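Local coordinates for F5/8 type C domain protein (Bacteroides ovatus, PDB 4ZRX) that is a putative alpha-L-fucosidase, probably hydrolysing alpha-linked L-fucose from glycans, and also carries an F5/8 type C domain, at residues I52-G57 and G294-A299. Sequence-based numbering, arbitrary orientation.
Sequences INTFTG and GWFYHA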
loop_
_atom_site.group_PDB
_atom_site.type_symbol
_atom_site.label_atom_id
_atom_site.label_comp_id
_atom_site.label_asym_id
_atom_site.label_seq_id
_atom_site.Cartn_x
_atom_site.Cartn_y
_atom_site.Cartn_z
ATOM N N ILE A 52 12.555 6.770 -18.269
ATOM C CA ILE A 52 13.991 6.631 -18.426
ATOM C C ILE A 52 14.622 5.966 -17.177
ATOM O O ILE A 52 15.603 5.235 -17.309
ATOM C CB ILE A 52 14.586 7.995 -18.778
ATOM C CG1 ILE A 52 15.955 7.822 -19.457
ATOM C CG2 ILE A 52 14.600 8.859 -17.573
ATOM C CD1 ILE A 52 16.124 8.732 -20.610
ATOM N N ASN A 53 14.015 6.143 -16.007
ATOM C CA ASN A 53 14.525 5.517 -14.784
ATOM C C ASN A 53 14.525 4.001 -14.882
ATOM O O ASN A 53 15.352 3.318 -14.241
ATOM C CB ASN A 53 13.711 5.892 -13.565
ATOM C CG ASN A 53 13.855 7.310 -13.143
ATOM O OD1 ASN A 53 14.599 8.112 -13.703
ATOM N ND2 ASN A 53 13.111 7.643 -12.128
ATOM N N THR A 54 13.594 3.443 -15.669
ATOM C CA THR A 54 13.560 2.014 -15.873
ATOM C C THR A 54 14.883 1.520 -16.480
ATOM O O THR A 54 15.315 0.389 -16.209
ATOM C CB THR A 54 12.410 1.648 -16.835
ATOM O OG1 THR A 54 11.189 2.219 -16.363
ATOM C CG2 THR A 54 12.265 0.145 -17.014
ATOM N N PHE A 55 15.502 2.369 -17.305
ATOM C CA PHE A 55 16.718 2.028 -18.054
ATOM C C PHE A 55 18.005 2.420 -17.357
ATOM O O PHE A 55 19.078 1.896 -17.706
ATOM C CB PHE A 55 16.642 2.580 -19.478
ATOM C CG PHE A 55 15.511 1.967 -20.230
ATOM C CD1 PHE A 55 15.670 0.780 -20.914
ATOM C CD2 PHE A 55 14.244 2.520 -20.127
ATOM C CE1 PHE A 55 14.581 0.164 -21.556
ATOM C CE2 PHE A 55 13.157 1.898 -20.721
ATOM C CZ PHE A 55 13.327 0.712 -21.426
ATOM N N THR A 56 17.926 3.347 -16.401
ATOM C CA THR A 56 19.116 3.716 -15.649
ATOM C C THR A 56 19.261 2.990 -14.317
ATOM O O THR A 56 20.339 3.006 -13.714
ATOM C CB THR A 56 19.099 5.223 -15.318
ATOM O OG1 THR A 56 17.935 5.547 -14.535
ATOM C CG2 THR A 56 19.113 6.015 -16.555
ATOM N N GLY A 57 18.175 2.418 -13.828
ATOM C CA GLY A 57 18.134 1.775 -12.534
ATOM C C GLY A 57 17.956 2.720 -11.371
ATOM O O GLY A 57 18.156 2.333 -10.265
ATOM N N GLY A 294 10.956 -0.830 -4.770
ATOM C CA GLY A 294 11.022 0.418 -5.503
ATOM C C GLY A 294 9.772 0.610 -6.401
ATOM O O GLY A 294 9.000 -0.313 -6.598
ATOM N N TRP A 295 9.562 1.832 -6.854
ATOM C CA TRP A 295 8.524 2.161 -7.801
ATOM C C TRP A 295 8.861 1.778 -9.209
ATOM O O TRP A 295 7.988 1.361 -9.977
ATOM C CB TRP A 295 8.177 3.661 -7.712
ATOM C CG TRP A 295 7.668 4.100 -6.363
ATOM C CD1 TRP A 295 8.370 4.752 -5.386
ATOM C CD2 TRP A 295 6.349 3.933 -5.885
ATOM N NE1 TRP A 295 7.551 4.980 -4.295
ATOM C CE2 TRP A 295 6.302 4.469 -4.582
ATOM C CE3 TRP A 295 5.197 3.419 -6.438
ATOM C CZ2 TRP A 295 5.102 4.512 -3.835
ATOM C CZ3 TRP A 295 4.044 3.399 -5.691
ATOM C CH2 TRP A 295 3.991 3.973 -4.407
ATOM N N PHE A 296 10.102 2.030 -9.632
ATOM C CA PHE A 296 10.510 1.661 -10.964
ATOM C C PHE A 296 11.018 0.235 -10.967
ATOM O O PHE A 296 11.268 -0.348 -9.905
ATOM C CB PHE A 296 11.544 2.630 -11.524
ATOM C CG PHE A 296 10.949 3.946 -11.924
ATOM C CD1 PHE A 296 10.799 4.955 -10.998
ATOM C CD2 PHE A 296 10.458 4.148 -13.195
ATOM C CE1 PHE A 296 10.218 6.178 -11.357
ATOM C CE2 PHE A 296 9.873 5.340 -13.540
ATOM C CZ PHE A 296 9.751 6.343 -12.645
ATOM N N TYR A 297 11.065 -0.344 -12.153
ATOM C CA TYR A 297 11.501 -1.726 -12.316
ATOM C C TYR A 297 13.010 -1.873 -12.037
ATOM O O TYR A 297 13.839 -1.149 -12.634
ATOM C CB TYR A 297 11.193 -2.232 -13.695
ATOM C CG TYR A 297 11.682 -3.628 -13.835
ATOM C CD1 TYR A 297 10.902 -4.726 -13.419
ATOM C CD2 TYR A 297 12.947 -3.855 -14.340
ATOM C CE1 TYR A 297 11.405 -6.016 -13.492
ATOM C CE2 TYR A 297 13.467 -5.169 -14.474
ATOM C CZ TYR A 297 12.691 -6.235 -14.032
ATOM O OH TYR A 297 13.171 -7.537 -14.129
ATOM N N HIS A 298 13.356 -2.825 -11.170
ATOM C CA HIS A 298 14.759 -3.214 -10.988
ATOM C C HIS A 298 14.815 -4.703 -11.064
ATOM O O HIS A 298 14.102 -5.372 -10.334
ATOM C CB HIS A 298 15.255 -2.797 -9.620
ATOM C CG HIS A 298 15.084 -1.352 -9.379
ATOM N ND1 HIS A 298 15.927 -0.407 -9.918
ATOM C CD2 HIS A 298 14.114 -0.677 -8.724
ATOM C CE1 HIS A 298 15.470 0.799 -9.603
ATOM N NE2 HIS A 298 14.372 0.662 -8.883
ATOM N N ALA A 299 15.660 -5.240 -11.913
ATOM C CA ALA A 299 15.826 -6.715 -11.977
ATOM C C ALA A 299 16.270 -7.330 -10.644
ATOM O O ALA A 299 15.913 -8.474 -10.332
ATOM C CB ALA A 299 16.745 -7.106 -13.135
HETATM O O HOH W 1 9.694 0.684 -14.630
HETATM O O HOH W 2 16.422 -1.070 -13.800
#
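Asn53, on the short helix 52-56, lies over one face of the Phe296 ring. Its CB sits almost directly above the ring centre, 3.7 Å from the centroid and 10° off the normal, a CH-pi contact. With CG anti to the carbonyl carbon (chi1 -70°), the amide reaches on across the same face, and its ND2 comes down 3.3 Å from Phe296 CE1. The amide plane is turned 67° from the ring plane: ND2 touches the ring, and the group does not stack flat on it. Thr54 OG1 comes to the ring edge, 3.8 Å from Phe296 CD2, and also accepts from Gly51 N. The Phe296 ring also meets His98 edge-to-face. Two waters bridge Thr54 and Tyr297: one accepts from the Thr54 hydroxyl OG1 and from Tyr297 N, the other donates to the carbonyls Thr54 O (3.0 Å) and Tyr297 O (2.8 Å). At the helix end, the His298 ring turns its edge to Gly57 O, CE1 being 3.2 Å away, while its NE2 bonds to Glu59. An alanine at Phe296 would probably open a gap beneath Asn53, leaving its amide freer to turn, and deprive His98 of its edge-to-face partner. The arrangement packs the short helix after strand 44-48 against the loop after strand 279-290, as is typical of the C-terminal rim of a TIM barrel, where the active site of this fold lies.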